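Local coordinates for protein histidinol-phosphatase (Listeria monocytogenes serotype 4b str. H7858, PDB 6NLR) that probably hydrolyses L-histidinol phosphate to L-histidinol and phosphate in histidine biosynthesis, using a trinuclear metal centre in a PHP-type, TIM-barrel-like fold, at residues Asp95-Ile98 / Asp102-Arg105; Gln165-Asp170 / Arg208-Leu213. All coordinates share one frame; numbering follows the deposited sequence.

Contact 1 (Asp95-Ile98 / Asp102-Arg105); sequences DYLI and DFTR
T104, in the first turn of helix 101-111, faces D95 at the end of strand 87-95 and L97 in the loop after it, and two waters join its hydroxyl to their backbone. OG1 stays 4.0 Å from D95 O, beyond direct bonding distance. The first water fills the interval, donating to D95 O at 2.7 Å. It is also hydrogen-bonded to T104 OG1, at 2.6 Å. The second accepts from L97 N at 2.8 Å. Its hydrogen bond to the same T104 OG1 measures 2.7 Å. OG1 sits beside its own backbone N (chi1 -54°) and CG2 anti to that N; CG2 too is 4.0 Å from D95 O, so the carbonyl oxygen faces both branches. L97 points its CB to the helix, and its CD1 lies obliquely to the F103 ring, 4.4 Å from F103 CD2, a loose apolar touch. The carboxylate of D95 leads away from the helix and bonds through OD1 to H123, a manganese ligand, so this strand end also carries a second-shell residue of the metal centre. A buried threonine hydroxyl, with a further weak bond to Y100 O, thus lets water satisfy a backbone carbonyl and amide, and 95-98 meets 102-105 mainly through water.

Contact 2 (Gln165-Asp170 / Arg208-Leu213); sequences QSIEAD and RVILAL
I167, in the last turn of helix 152-168, points from its CB toward helix 201-217 and divides its two branches between two residues there. At CB the chain forks: CG2 lies anti to the backbone N and meets L213, with 3.7 Å to L213 CG and 3.8 Å to L213 CD2. The other branch leaves through CG1, which stands beside the backbone N (chi1 -65°), and runs on to CD1. This terminal methyl packs on I210 CG2 at 3.6 Å, with I210 O at the margin, 4.1 Å from the same CD1. The I167 side chain runs nearly perpendicular to that of I210 and antiparallel to that of L213.

L213 CD2 serves a second neighbour. E168 CG, the first carbon of that side chain beyond CB, packs on it at 3.6 Å; the two side chains are nearly perpendicular, and the carboxylate oxygen OE2 lies 4.1 Å from the same methyl. The charged end of E168 is paired with K164, one turn earlier on its own helix. Farther back along helix 152-168, L160 and V163 continue the apolar cover over I210, and M179 of strand 178-179 touches I167.

The side-chain contact between the two segments is apolar, though R217, farther along helix 201-217, gives a weak hydrogen bond to I167 O. I167 is buried at the middle of the contact and the aliphatic part of E168 extends it to the surface, where the salt bridge to K164 keeps the carboxylate engaged within its own helix.

The two contacts follow one another along the chain, contact 1 closing before contact 2 opens, and both fall within the PHP domain, their centres about 15 Å apart. Contact 1 lies where strand 87-95 of the sheet passes into helix 101-111; contact 2 joins helices 152-168 and 201-217. Their segments also meet directly: the Y96 ring packs on S166 and A169, and R105 NH2 probably donates a hydrogen bond to D170 O, 2.9 Å away. The end of helix 152-168 and the chain just after it thus connect the metal-proximal strand end with helix 201-217, which in turn packs on helix 240-248 through L211.

Contact 1 (Asp95-Ile98 / Asp102-Arg105)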
loop_
_atom_site.group_PDB
_atom_site.type_symbol
_atom_site.label_atom_id
_atom_site.label_comp_id
_atom_site.label_asym_id
_atom_site.label_seq_id
_atom_site.Cartn_x
_atom_site.Cartn_y
_atom_site.Cartn_z
ATOM N N ASP A 95 -7.868 1.352 -1.519
ATOM C CA ASP A 95 -8.120 1.303 -0.060
ATOM C C ASP A 95 -9.101 0.164 0.212
ATOM O O ASP A 95 -10.174 0.116 -0.448
ATOM C CB ASP A 95 -8.661 2.631 0.464
ATOM C CG ASP A 95 -7.542 3.594 0.775
ATOM O OD1 ASP A 95 -6.995 3.520 1.911
ATOM O OD2 ASP A 95 -7.184 4.340 -0.141
ATOM N N TYR A 96 -8.755 -0.706 1.153
ATOM C CA TYR A 96 -9.743 -1.551 1.850
ATOM C C TYR A 96 -10.392 -0.650 2.911
ATOM O O TYR A 96 -9.707 -0.203 3.864
ATOM C CB TYR A 96 -9.148 -2.842 2.409
ATOM C CG TYR A 96 -10.226 -3.697 3.007
ATOM C CD1 TYR A 96 -11.179 -4.304 2.192
ATOM C CD2 TYR A 96 -10.382 -3.807 4.377
ATOM C CE1 TYR A 96 -12.228 -5.031 2.732
ATOM C CE2 TYR A 96 -11.412 -4.554 4.926
ATOM C CZ TYR A 96 -12.336 -5.159 4.097
ATOM O OH TYR A 96 -13.344 -5.878 4.633
ATOM N N LEU A 97 -11.668 -0.327 2.697
ATOM C CA LEU A 97 -12.474 0.531 3.607
ATOM C C LEU A 97 -13.449 -0.373 4.376
ATOM O O LEU A 97 -14.440 -0.862 3.778
ATOM C CB LEU A 97 -13.194 1.595 2.769
ATOM C CG LEU A 97 -12.290 2.556 1.990
ATOM C CD1 LEU A 97 -13.122 3.514 1.143
ATOM C CD2 LEU A 97 -11.348 3.346 2.906
ATOM N N ILE A 98 -13.137 -0.613 5.645
ATOM C CA ILE A 98 -13.925 -1.512 6.542
ATOM C C ILE A 98 -15.361 -0.976 6.612
ATOM O O ILE A 98 -15.538 0.223 6.917
ATOM C CB ILE A 98 -13.251 -1.596 7.924
ATOM C CG1 ILE A 98 -11.879 -2.269 7.825
ATOM C CG2 ILE A 98 -14.158 -2.307 8.936
ATOM C CD1 ILE A 98 -10.941 -1.909 8.940
ATOM N N ASP A 102 -19.205 -2.629 -0.445
ATOM C CA ASP A 102 -20.129 -2.385 -1.585
ATOM C C ASP A 102 -19.542 -1.278 -2.463
ATOM O O ASP A 102 -19.526 -1.453 -3.694
ATOM C CB ASP A 102 -21.559 -2.043 -1.145
ATOM C CG ASP A 102 -22.297 -3.198 -0.486
ATOM O OD1 ASP A 102 -21.743 -4.314 -0.483
ATOM O OD2 ASP A 102 -23.417 -2.972 0.045
ATOM N N PHE A 103 -19.101 -0.167 -1.874
ATOM C CA PHE A 103 -18.491 0.952 -2.639
ATOM C C PHE A 103 -17.288 0.401 -3.415
ATOM O O PHE A 103 -17.162 0.646 -4.606
ATOM C CB PHE A 103 -18.058 2.122 -1.748
ATOM C CG PHE A 103 -17.097 3.051 -2.441
ATOM C CD1 PHE A 103 -17.556 4.014 -3.328
ATOM C CD2 PHE A 103 -15.723 2.889 -2.292
ATOM C CE1 PHE A 103 -16.666 4.832 -4.005
ATOM C CE2 PHE A 103 -14.831 3.705 -2.973
ATOM C CZ PHE A 103 -15.304 4.670 -3.829
ATOM N N THR A 104 -16.404 -0.331 -2.747
ATOM C CA THR A 104 -15.129 -0.759 -3.359
ATOM C C THR A 104 -15.424 -1.728 -4.512
ATOM O O THR A 104 -14.814 -1.583 -5.571
ATOM C CB THR A 104 -14.198 -1.332 -2.288
ATOM O OG1 THR A 104 -14.076 -0.341 -1.264
ATOM C CG2 THR A 104 -12.850 -1.717 -2.852
ATOM N N ARG A 105 -16.343 -2.664 -4.298
ATOM C CA ARG A 105 -16.776 -3.676 -5.295
ATOM C C ARG A 105 -17.346 -2.939 -6.517
ATOM O O ARG A 105 -16.975 -3.307 -7.648
ATOM C CB ARG A 105 -17.765 -4.668 -4.655
ATOM C CG ARG A 105 -18.237 -5.790 -5.572
ATOM C CD ARG A 105 -19.310 -6.678 -4.955
ATOM N NE ARG A 105 -18.907 -7.120 -3.637
ATOM C CZ ARG A 105 -19.454 -6.730 -2.482
ATOM N NH1 ARG A 105 -20.490 -5.902 -2.453
ATOM N NH2 ARG A 105 -18.962 -7.188 -1.346
HETATM O O HOH W 1 -12.169 1.357 -1.833
HETATM O O HOH W 2 -13.608 -1.635 1.110
#

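Contact 2 (Gln165-Asp170 / Arg208-Leu213)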
loop_
_atom_site.group_PDB
_atom_site.type_symbol
_atom_site.label_atom_id
_atom_site.label_comp_id
_atom_site.label_asym_id
_atom_site.label_seq_id
_atom_site.Cartn_x
_atom_site.Cartn_y
_atom_site.Cartn_z
ATOM N N GLN A 165 -9.248 -9.126 7.100
ATOM C CA GLN A 165 -10.541 -8.787 6.457
ATOM C C GLN A 165 -10.327 -8.425 4.982
ATOM O O GLN A 165 -11.134 -8.876 4.133
ATOM C CB GLN A 165 -11.226 -7.644 7.201
ATOM C CG GLN A 165 -11.873 -8.069 8.506
ATOM C CD GLN A 165 -12.504 -6.868 9.167
ATOM O OE1 GLN A 165 -11.883 -5.826 9.332
ATOM N NE2 GLN A 165 -13.766 -6.993 9.494
ATOM N N SER A 166 -9.294 -7.636 4.663
ATOM C CA SER A 166 -8.986 -7.256 3.254
ATOM C C SER A 166 -8.726 -8.520 2.412
ATOM O O SER A 166 -9.193 -8.598 1.259
ATOM C CB SER A 166 -7.849 -6.261 3.166
ATOM O OG SER A 166 -6.573 -6.884 3.295
ATOM N N ILE A 167 -8.040 -9.509 2.966
ATOM C CA ILE A 167 -7.720 -10.771 2.233
ATOM C C ILE A 167 -8.994 -11.589 2.012
ATOM O O ILE A 167 -9.168 -12.120 0.899
ATOM C CB ILE A 167 -6.632 -11.562 2.972
ATOM C CG1 ILE A 167 -5.315 -10.774 2.986
ATOM C CG2 ILE A 167 -6.460 -12.941 2.368
ATOM C CD1 ILE A 167 -4.364 -11.208 4.083
ATOM N N GLU A 168 -9.856 -11.656 3.023
ATOM C CA GLU A 168 -11.101 -12.461 2.996
ATOM C C GLU A 168 -12.131 -11.796 2.078
ATOM O O GLU A 168 -12.982 -12.497 1.603
ATOM C CB GLU A 168 -11.711 -12.589 4.395
ATOM C CG GLU A 168 -10.885 -13.425 5.359
ATOM C CD GLU A 168 -11.248 -13.283 6.842
ATOM O OE1 GLU A 168 -11.859 -12.235 7.256
ATOM O OE2 GLU A 168 -10.914 -14.218 7.605
ATOM N N ALA A 169 -12.067 -10.485 1.875
ATOM C CA ALA A 169 -13.157 -9.696 1.250
ATOM C C ALA A 169 -13.471 -10.203 -0.177
ATOM O O ALA A 169 -12.547 -10.468 -0.957
ATOM C CB ALA A 169 -12.797 -8.241 1.232
ATOM N N ASP A 170 -14.754 -10.301 -0.497
ATOM C CA ASP A 170 -15.284 -10.488 -1.872
ATOM C C ASP A 170 -15.440 -9.096 -2.491
ATOM O O ASP A 170 -16.451 -8.443 -2.213
ATOM C CB ASP A 170 -16.607 -11.271 -1.830
ATOM C CG ASP A 170 -17.483 -11.112 -3.068
ATOM O OD1 ASP A 170 -16.920 -10.797 -4.152
ATOM O OD2 ASP A 170 -18.736 -11.276 -2.947
ATOM N N ARG A 208 0.865 -15.450 11.029
ATOM C CA ARG A 208 0.864 -16.839 10.486
ATOM C C ARG A 208 -0.502 -17.115 9.853
ATOM O O ARG A 208 -0.529 -17.680 8.744
ATOM C CB ARG A 208 1.199 -17.874 11.563
ATOM C CG ARG A 208 2.692 -17.932 11.863
ATOM C CD ARG A 208 3.152 -19.161 12.627
ATOM N NE ARG A 208 2.546 -19.154 13.951
ATOM C CZ ARG A 208 3.081 -18.610 15.050
ATOM N NH1 ARG A 208 4.264 -18.016 15.023
ATOM N NH2 ARG A 208 2.413 -18.655 16.191
ATOM N N VAL A 209 -1.577 -16.697 10.524
ATOM C CA VAL A 209 -2.970 -16.887 10.025
ATOM C C VAL A 209 -3.101 -16.118 8.705
ATOM O O VAL A 209 -3.601 -16.708 7.721
ATOM C CB VAL A 209 -4.010 -16.448 11.079
ATOM C CG1 VAL A 209 -5.408 -16.287 10.488
ATOM C CG2 VAL A 209 -4.044 -17.435 12.242
ATOM N N ILE A 210 -2.648 -14.858 8.676
ATOM C CA ILE A 210 -2.712 -13.992 7.458
ATOM C C ILE A 210 -1.933 -14.654 6.324
ATOM O O ILE A 210 -2.492 -14.716 5.199
ATOM C CB ILE A 210 -2.208 -12.568 7.758
ATOM C CG1 ILE A 210 -3.259 -11.767 8.530
ATOM C CG2 ILE A 210 -1.763 -11.851 6.496
ATOM C CD1 ILE A 210 -2.697 -10.509 9.146
ATOM N N LEU A 211 -0.724 -15.171 6.584
ATOM C CA LEU A 211 0.102 -15.736 5.478
ATOM C C LEU A 211 -0.546 -17.023 4.950
ATOM O O LEU A 211 -0.541 -17.188 3.712
ATOM C CB LEU A 211 1.541 -15.965 5.938
ATOM C CG LEU A 211 2.305 -14.675 6.254
ATOM C CD1 LEU A 211 3.695 -14.996 6.756
ATOM C CD2 LEU A 211 2.367 -13.750 5.029
ATOM N N ALA A 212 -1.086 -17.883 5.820
ATOM C CA ALA A 212 -1.764 -19.138 5.405
ATOM C C ALA A 212 -2.912 -18.776 4.453
ATOM O O ALA A 212 -3.074 -19.469 3.418
ATOM C CB ALA A 212 -2.263 -19.937 6.599
ATOM N N LEU A 213 -3.637 -17.698 4.747
ATOM C CA LEU A 213 -4.827 -17.280 3.969
ATOM C C LEU A 213 -4.387 -16.668 2.627
ATOM O O LEU A 213 -4.979 -17.000 1.579
ATOM C CB LEU A 213 -5.616 -16.314 4.848
ATOM C CG LEU A 213 -7.037 -16.020 4.403
ATOM C CD1 LEU A 213 -7.871 -17.302 4.344
ATOM C CD2 LEU A 213 -7.641 -14.999 5.346
#